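PDB 5SZR: protein Pcdhgb2, which is probably a calcium-dependent cell-adhesion protein of the protocadherin family that may help establish and maintain specific connections between neurons in the brain. Local coordinates for residues A[366-379]-A[382-395]. Numbering follows the deposited sequence.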
ATOM      1  N   TRP A 366       4.191  48.614 -19.295  1.00 45.64           N
ATOM      2  CA  TRP A 366       5.400  49.236 -19.830  1.00 47.16           C
ATOM      3  C   TRP A 366       4.997  50.153 -20.983  1.00 47.47           C
ATOM      4  O   TRP A 366       4.654  49.683 -22.072  1.00 48.78           O
ATOM      5  CB  TRP A 366       6.404  48.182 -20.289  1.00 48.44           C
ATOM      6  CG  TRP A 366       7.790  48.725 -20.496  1.00 50.63           C
ATOM      7  CD1 TRP A 366       8.247  49.967 -20.144  1.00 52.08           C
ATOM      8  CD2 TRP A 366       8.894  48.053 -21.114  1.00 48.25           C
ATOM      9  NE1 TRP A 366       9.569  50.101 -20.496  1.00 52.58           N
ATOM     10  CE2 TRP A 366       9.990  48.941 -21.092  1.00 50.48           C
ATOM     11  CE3 TRP A 366       9.062  46.789 -21.683  1.00 49.85           C
ATOM     12  CZ2 TRP A 366      11.235  48.603 -21.617  1.00 51.88           C
ATOM     13  CZ3 TRP A 366      10.306  46.451 -22.199  1.00 51.94           C
ATOM     14  CH2 TRP A 366      11.375  47.356 -22.160  1.00 52.92           C
ATOM     15  N   LEU A 367       5.042  51.457 -20.749  1.00 46.27           N
ATOM     16  CA  LEU A 367       4.464  52.402 -21.693  1.00 46.47           C
ATOM     17  C   LEU A 367       5.481  52.843 -22.735  1.00 47.30           C
ATOM     18  O   LEU A 367       6.671  52.994 -22.445  1.00 48.52           O
ATOM     19  CB  LEU A 367       3.899  53.614 -20.954  1.00 45.49           C
ATOM     20  CG  LEU A 367       2.868  53.197 -19.909  1.00 45.60           C
ATOM     21  CD1 LEU A 367       2.124  54.407 -19.379  1.00 45.53           C
ATOM     22  CD2 LEU A 367       1.901  52.156 -20.482  1.00 44.47           C
ATOM     23  N   SER A 368       4.997  53.032 -23.958  1.00 46.98           N
ATOM     24  CA  SER A 368       5.797  53.542 -25.056  1.00 47.39           C
ATOM     25  C   SER A 368       4.958  54.559 -25.813  1.00 50.85           C
ATOM     26  O   SER A 368       3.743  54.384 -25.954  1.00 52.67           O
ATOM     27  CB  SER A 368       6.252  52.428 -25.997  1.00 47.69           C
ATOM     28  OG  SER A 368       5.192  52.033 -26.850  1.00 48.29           O
ATOM     29  N   TYR A 369       5.613  55.608 -26.303  1.00 50.38           N
ATOM     30  CA  TYR A 369       4.954  56.783 -26.856  1.00 47.07           C
ATOM     31  C   TYR A 369       5.247  56.882 -28.346  1.00 45.88           C
ATOM     32  O   TYR A 369       6.404  56.777 -28.761  1.00 47.21           O
ATOM     33  CB  TYR A 369       5.426  58.041 -26.126  1.00 47.84           C
ATOM     34  CG  TYR A 369       5.086  58.032 -24.651  1.00 47.91           C
ATOM     35  CD1 TYR A 369       3.962  58.697 -24.177  1.00 47.38           C
ATOM     36  CD2 TYR A 369       5.881  57.350 -23.733  1.00 48.85           C
ATOM     37  CE1 TYR A 369       3.640  58.690 -22.835  1.00 49.76           C
ATOM     38  CE2 TYR A 369       5.566  57.331 -22.380  1.00 49.12           C
ATOM     39  CZ  TYR A 369       4.442  58.000 -21.939  1.00 50.88           C
ATOM     40  OH  TYR A 369       4.121  57.993 -20.600  1.00 51.75           O
ATOM     41  N   HIS A 370       4.203  57.088 -29.147  1.00 45.12           N
ATOM     42  CA  HIS A 370       4.325  57.063 -30.597  1.00 48.11           C
ATOM     43  C   HIS A 370       3.595  58.243 -31.218  1.00 49.88           C
ATOM     44  O   HIS A 370       2.537  58.658 -30.732  1.00 49.67           O
ATOM     45  CB  HIS A 370       3.766  55.761 -31.173  1.00 50.24           C
ATOM     46  CG  HIS A 370       4.342  54.529 -30.549  1.00 52.99           C
ATOM     47  ND1 HIS A 370       5.400  53.841 -31.101  1.00 55.03           N
ATOM     48  CD2 HIS A 370       4.006  53.864 -29.419  1.00 54.23           C
ATOM     49  CE1 HIS A 370       5.690  52.802 -30.338  1.00 56.33           C
ATOM     50  NE2 HIS A 370       4.860  52.794 -29.310  1.00 56.09           N
ATOM     51  N   VAL A 371       4.168  58.780 -32.294  1.00 50.15           N
ATOM     52  CA  VAL A 371       3.515  59.798 -33.111  1.00 47.45           C
ATOM     53  C   VAL A 371       2.668  59.092 -34.158  1.00 46.13           C
ATOM     54  O   VAL A 371       3.195  58.349 -34.992  1.00 45.91           O
ATOM     55  CB  VAL A 371       4.541  60.729 -33.777  1.00 48.54           C
ATOM     56  CG1 VAL A 371       3.849  61.641 -34.801  1.00 49.02           C
ATOM     57  CG2 VAL A 371       5.265  61.564 -32.733  1.00 47.94           C
ATOM     58  N   LEU A 372       1.357  59.320 -34.125  1.00 44.49           N
ATOM     59  CA  LEU A 372       0.503  58.759 -35.164  1.00 45.45           C
ATOM     60  C   LEU A 372       0.387  59.695 -36.363  1.00 47.24           C
ATOM     61  O   LEU A 372       0.438  59.241 -37.513  1.00 48.65           O
ATOM     62  CB  LEU A 372      -0.887  58.448 -34.602  1.00 45.42           C
ATOM     63  CG  LEU A 372      -0.943  57.584 -33.337  1.00 45.17           C
ATOM     64  CD1 LEU A 372      -2.390  57.375 -32.905  1.00 44.67           C
ATOM     65  CD2 LEU A 372      -0.234  56.235 -33.532  1.00 42.37           C
ATOM     66  N   GLN A 373       0.241  60.996 -36.113  1.00 47.61           N
ATOM     67  CA  GLN A 373       0.130  61.991 -37.168  1.00 49.34           C
ATOM     68  C   GLN A 373       0.976  63.196 -36.797  1.00 50.73           C
ATOM     69  O   GLN A 373       1.064  63.562 -35.620  1.00 52.59           O
ATOM     70  CB  GLN A 373      -1.325  62.420 -37.386  1.00 50.00           C
ATOM     71  CG  GLN A 373      -2.239  61.310 -37.858  1.00 52.67           C
ATOM     72  CD  GLN A 373      -3.704  61.695 -37.803  1.00 57.45           C
ATOM     73  OE1 GLN A 373      -4.065  62.754 -37.284  1.00 57.61           O
ATOM     74  NE2 GLN A 373      -4.560  60.833 -38.338  1.00 60.36           N
ATOM     75  N   ALA A 374       1.601  63.803 -37.802  1.00 49.45           N
ATOM     76  CA  ALA A 374       2.416  64.993 -37.607  1.00 50.05           C
ATOM     77  C   ALA A 374       2.232  65.917 -38.798  1.00 54.54           C
ATOM     78  O   ALA A 374       2.300  65.463 -39.946  1.00 55.21           O
ATOM     79  CB  ALA A 374       3.896  64.637 -37.440  1.00 48.93           C
ATOM     80  N   SER A 375       1.994  67.205 -38.530  1.00 49.35           N
ATOM     81  CA  SER A 375       1.879  68.163 -39.625  1.00 63.26           C
ATOM     82  C   SER A 375       3.208  68.378 -40.334  1.00 62.89           C
ATOM     83  O   SER A 375       3.220  68.811 -41.490  1.00 64.56           O
ATOM     84  CB  SER A 375       1.321  69.498 -39.119  1.00 51.65           C
ATOM     85  OG  SER A 375       2.017  69.952 -37.972  1.00 50.95           O
ATOM     86  N   ASP A 376       4.324  68.079 -39.671  1.00 62.46           N
ATOM     87  CA  ASP A 376       5.641  68.121 -40.303  1.00 65.36           C
ATOM     88  C   ASP A 376       6.499  67.068 -39.624  1.00 64.66           C
ATOM     89  O   ASP A 376       7.091  67.323 -38.564  1.00 60.63           O
ATOM     90  CB  ASP A 376       6.280  69.503 -40.206  1.00 71.83           C
ATOM     91  CG  ASP A 376       7.537  69.624 -41.043  1.00 79.30           C
ATOM     92  OD1 ASP A 376       7.724  68.800 -41.962  1.00 80.38           O
ATOM     93  OD2 ASP A 376       8.337  70.548 -40.788  1.00 85.74           O
ATOM     94  N   PRO A 377       6.584  65.866 -40.193  1.00 66.52           N
ATOM     95  CA  PRO A 377       7.379  64.807 -39.559  1.00 70.46           C
ATOM     96  C   PRO A 377       8.847  65.197 -39.491  1.00 73.41           C
ATOM     97  O   PRO A 377       9.432  65.663 -40.469  1.00 72.76           O
ATOM     98  CB  PRO A 377       7.153  63.598 -40.474  1.00 70.36           C
ATOM     99  CG  PRO A 377       5.922  63.928 -41.267  1.00 70.12           C
ATOM    100  CD  PRO A 377       5.948  65.409 -41.438  1.00 69.18           C
ATOM    101  N   GLY A 378       9.441  65.002 -38.316  1.00 80.19           N
ATOM    102  CA  GLY A 378      10.834  65.299 -38.091  1.00 88.19           C
ATOM    103  C   GLY A 378      11.097  66.654 -37.469  1.00 87.57           C
ATOM    104  O   GLY A 378      12.206  66.887 -36.976  1.00 95.13           O
ATOM    105  N   LEU A 379      10.116  67.557 -37.493  1.00 77.45           N
ATOM    106  CA  LEU A 379      10.267  68.811 -36.765  1.00 70.29           C
ATOM    107  C   LEU A 379      10.313  68.563 -35.264  1.00 64.58           C
ATOM    108  O   LEU A 379      11.151  69.135 -34.556  1.00 64.32           O
ATOM    109  CB  LEU A 379       9.124  69.763 -37.115  1.00 68.07           C
ATOM    110  CG  LEU A 379       9.210  71.122 -36.428  1.00 66.09           C
ATOM    111  CD1 LEU A 379      10.486  71.827 -36.858  1.00 64.30           C
ATOM    112  CD2 LEU A 379       7.988  71.966 -36.748  1.00 68.06           C
ATOM    113  N   LEU A 382       9.588  62.525 -30.315  1.00 49.66           N
ATOM    114  CA  LEU A 382       8.786  62.023 -29.203  1.00 46.70           C
ATOM    115  C   LEU A 382       9.530  60.861 -28.557  1.00 47.55           C
ATOM    116  O   LEU A 382       9.723  59.816 -29.188  1.00 48.63           O
ATOM    117  CB  LEU A 382       7.398  61.595 -29.678  1.00 44.41           C
ATOM    118  CG  LEU A 382       6.485  60.992 -28.608  1.00 45.31           C
ATOM    119  CD1 LEU A 382       6.245  61.991 -27.484  1.00 42.03           C
ATOM    120  CD2 LEU A 382       5.170  60.539 -29.219  1.00 41.44           C
ATOM    121  N   GLY A 383       9.955  61.046 -27.309  1.00 47.83           N
ATOM    122  CA  GLY A 383      10.693  60.023 -26.592  1.00 47.93           C
ATOM    123  C   GLY A 383       9.923  58.726 -26.460  1.00 47.36           C
ATOM    124  O   GLY A 383       8.844  58.698 -25.858  1.00 45.73           O
ATOM    125  N   LEU A 384      10.472  57.650 -27.037  1.00 47.49           N
ATOM    126  CA  LEU A 384       9.772  56.370 -27.060  1.00 48.75           C
ATOM    127  C   LEU A 384       9.338  55.940 -25.665  1.00 51.02           C
ATOM    128  O   LEU A 384       8.208  55.478 -25.474  1.00 50.32           O
ATOM    129  CB  LEU A 384      10.661  55.297 -27.691  1.00 50.45           C
ATOM    130  CG  LEU A 384      10.072  53.885 -27.728  1.00 48.46           C
ATOM    131  CD1 LEU A 384       8.741  53.884 -28.460  1.00 48.25           C
ATOM    132  CD2 LEU A 384      11.041  52.922 -28.383  1.00 50.71           C
ATOM    133  N   ARG A 385      10.218  56.089 -24.675  1.00 53.27           N
ATOM    134  CA  ARG A 385       9.895  55.720 -23.305  1.00 52.53           C
ATOM    135  C   ARG A 385       9.646  56.912 -22.395  1.00 51.08           C
ATOM    136  O   ARG A 385       9.063  56.733 -21.323  1.00 53.36           O
ATOM    137  CB  ARG A 385      11.019  54.866 -22.699  1.00 53.11           C
ATOM    138  CG  ARG A 385      11.280  53.570 -23.435  1.00 53.70           C
ATOM    139  CD  ARG A 385      10.065  52.658 -23.393  1.00 51.62           C
ATOM    140  NE  ARG A 385      10.355  51.335 -23.939  1.00 48.71           N
ATOM    141  CZ  ARG A 385       9.455  50.361 -24.043  1.00 47.90           C
ATOM    142  NH1 ARG A 385       8.209  50.563 -23.635  1.00 46.25           N
ATOM    143  NH2 ARG A 385       9.802  49.182 -24.545  1.00 47.70           N
ATOM    144  N   THR A 386      10.064  58.112 -22.786  1.00 49.56           N
ATOM    145  CA  THR A 386       9.919  59.266 -21.907  1.00 49.26           C
ATOM    146  C   THR A 386       8.651  60.071 -22.176  1.00 45.92           C
ATOM    147  O   THR A 386       8.126  60.712 -21.257  1.00 46.99           O
ATOM    148  CB  THR A 386      11.142  60.179 -22.034  1.00 49.45           C
ATOM    149  OG1 THR A 386      11.205  60.713 -23.362  1.00 49.24           O
ATOM    150  CG2 THR A 386      12.417  59.395 -21.754  1.00 49.01           C
ATOM    151  N   GLY A 387       8.128  60.039 -23.396  1.00 43.67           N
ATOM    152  CA  GLY A 387       7.005  60.902 -23.701  1.00 45.15           C
ATOM    153  C   GLY A 387       7.360  62.372 -23.725  1.00 48.46           C
ATOM    154  O   GLY A 387       6.472  63.222 -23.605  1.00 46.37           O
ATOM    155  N   GLU A 388       8.646  62.690 -23.853  1.00 51.12           N
ATOM    156  CA  GLU A 388       9.088  64.071 -23.976  1.00 51.85           C
ATOM    157  C   GLU A 388       8.954  64.520 -25.423  1.00 50.47           C
ATOM    158  O   GLU A 388       9.425  63.838 -26.341  1.00 49.29           O
ATOM    159  CB  GLU A 388      10.538  64.207 -23.509  1.00 53.70           C
ATOM    160  CG  GLU A 388      10.764  63.785 -22.066  1.00 54.33           C
ATOM    161  CD  GLU A 388      12.234  63.700 -21.706  1.00 56.71           C
ATOM    162  OE1 GLU A 388      13.076  63.785 -22.625  1.00 56.56           O
ATOM    163  OE2 GLU A 388      12.548  63.546 -20.505  1.00 60.38           O
ATOM    164  N   VAL A 389       8.298  65.658 -25.624  1.00 50.73           N
ATOM    165  CA  VAL A 389       8.107  66.243 -26.944  1.00 49.17           C
ATOM    166  C   VAL A 389       9.147  67.342 -27.107  1.00 52.91           C
ATOM    167  O   VAL A 389       9.073  68.383 -26.445  1.00 53.54           O
ATOM    168  CB  VAL A 389       6.684  66.792 -27.114  1.00 48.29           C
ATOM    169  CG1 VAL A 389       6.542  67.513 -28.455  1.00 46.06           C
ATOM    170  CG2 VAL A 389       5.663  65.672 -26.974  1.00 44.14           C
ATOM    171  N   ARG A 390      10.122  67.116 -27.982  1.00 53.40           N
ATOM    172  CA  ARG A 390      11.201  68.065 -28.204  1.00 53.83           C
ATOM    173  C   ARG A 390      11.245  68.484 -29.667  1.00 55.84           C
ATOM    174  O   ARG A 390      10.773  67.769 -30.556  1.00 56.67           O
ATOM    175  CB  ARG A 390      12.553  67.471 -27.786  1.00 52.65           C
ATOM    176  CG  ARG A 390      12.634  67.171 -26.295  1.00 53.81           C
ATOM    177  CD  ARG A 390      13.854  66.345 -25.909  1.00 51.15           C
ATOM    178  NE  ARG A 390      13.855  66.071 -24.474  1.00 51.70           N
ATOM    179  CZ  ARG A 390      14.473  66.821 -23.566  1.00 54.28           C
ATOM    180  NH1 ARG A 390      15.157  67.893 -23.942  1.00 58.22           N
ATOM    181  NH2 ARG A 390      14.409  66.501 -22.281  1.00 52.79           N
ATOM    182  N   THR A 391      11.803  69.667 -29.911  1.00 54.79           N
ATOM    183  CA  THR A 391      12.157  70.033 -31.274  1.00 56.11           C
ATOM    184  C   THR A 391      13.357  69.205 -31.711  1.00 57.40           C
ATOM    185  O   THR A 391      14.282  68.968 -30.930  1.00 57.34           O
ATOM    186  CB  THR A 391      12.481  71.526 -31.382  1.00 55.75           C
ATOM    187  OG1 THR A 391      13.642  71.826 -30.600  1.00 55.88           O
ATOM    188  CG2 THR A 391      11.311  72.376 -30.892  1.00 55.79           C
ATOM    189  N   ALA A 392      13.332  68.745 -32.961  1.00 59.54           N
ATOM    190  CA  ALA A 392      14.409  67.922 -33.485  1.00 61.30           C
ATOM    191  C   ALA A 392      15.313  68.662 -34.456  1.00 65.27           C
ATOM    192  O   ALA A 392      16.409  68.171 -34.752  1.00 69.29           O
ATOM    193  CB  ALA A 392      13.844  66.670 -34.171  1.00 60.33           C
ATOM    194  N   ARG A 393      14.888  69.819 -34.957  1.00 63.17           N
ATOM    195  CA  ARG A 393      15.690  70.592 -35.890  1.00 68.01           C
ATOM    196  C   ARG A 393      15.337  72.064 -35.728  1.00 70.00           C
ATOM    197  O   ARG A 393      14.259  72.415 -35.238  1.00 66.59           O
ATOM    198  CB  ARG A 393      15.459  70.140 -37.338  1.00 70.84           C
ATOM    199  CG  ARG A 393      14.091  70.516 -37.893  1.00 72.97           C
ATOM    200  CD  ARG A 393      14.026  70.312 -39.396  1.00 77.25           C
ATOM    201  NE  ARG A 393      12.908  71.037 -39.998  1.00 79.38           N
ATOM    202  CZ  ARG A 393      11.735  70.489 -40.298  1.00 77.98           C
ATOM    203  NH1 ARG A 393      10.778  71.228 -40.845  1.00 76.75           N
ATOM    204  NH2 ARG A 393      11.521  69.199 -40.058  1.00 76.36           N
ATOM    205  N   ALA A 394      16.265  72.925 -36.137  1.00 73.10           N
ATOM    206  CA  ALA A 394      15.995  74.353 -36.110  1.00 76.16           C
ATOM    207  C   ALA A 394      14.804  74.665 -37.004  1.00 76.95           C
ATOM    208  O   ALA A 394      14.669  74.118 -38.102  1.00 77.05           O
ATOM    209  CB  ALA A 394      17.222  75.146 -36.560  1.00 79.56           C
ATOM    210  N   LEU A 395      13.922  75.531 -36.516  1.00 78.71           N
ATOM    211  CA  LEU A 395      12.732  75.883 -37.273  1.00 82.08           C
ATOM    212  C   LEU A 395      13.115  76.607 -38.560  1.00 87.11           C
ATOM    213  O   LEU A 395      13.926  77.537 -38.548  1.00 89.44           O
ATOM    214  CB  LEU A 395      11.812  76.753 -36.419  1.00 83.17           C
ATOM    215  CG  LEU A 395      10.387  76.907 -36.938  1.00 84.82           C
ATOM    216  CD1 LEU A 395       9.740  75.547 -37.099  1.00 83.24           C
ATOM    217  CD2 LEU A 395       9.583  77.778 -35.995  1.00 86.32           C
TER
HETATM  218  O   HOH W   1       8.361  57.836 -30.569  1.00 50.79           O
HETATM  219  O   HOH W   2       5.874  60.196 -19.058  1.00 69.36           O
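In the last of the four cadherin domains of this fragment, a beta-sandwich, edge strand 368-374 of one sheet meets the hairpin of the other sheet that ends in strand 388-391. Arg385 of the hairpin turn lays its guanidinium flat on Trp366, planes 3° apart, with CZ 3.6 Å from the centroid of the five-membered ring. Its NH1 also donates to Leu367 O (3.1 Å), which it meets from above the carbonyl plane. Tyr369 N gives a 2.7 Å bond to Leu384 O. With CG anti to its carbonyl carbon (chi1 -62°), the Tyr369 ring takes Gly387 CA over one face, 3.7 Å from its centroid; a side chain on this glycine would run into the ring. Beyond it, Leu382 CD2 packs against Val371 CG2. At the far end, Ala392 N donates to Leu379 O (2.7 Å), and Arg393 NH1 meets the syn side of Asp376 OD2 in a salt bridge, Leu379 CD1 lying over the guanidinium face. An alanine in place of Arg393 is likely to leave Asp376 and Asp399, its second partner, as close like charges without their shared cation. An arginine stacked on tryptophan and another paired with aspartate thus tie the two ends of a surface contact whose middle mixes a backbone hydrogen bond, a glycine on an aromatic face and aliphatic packing.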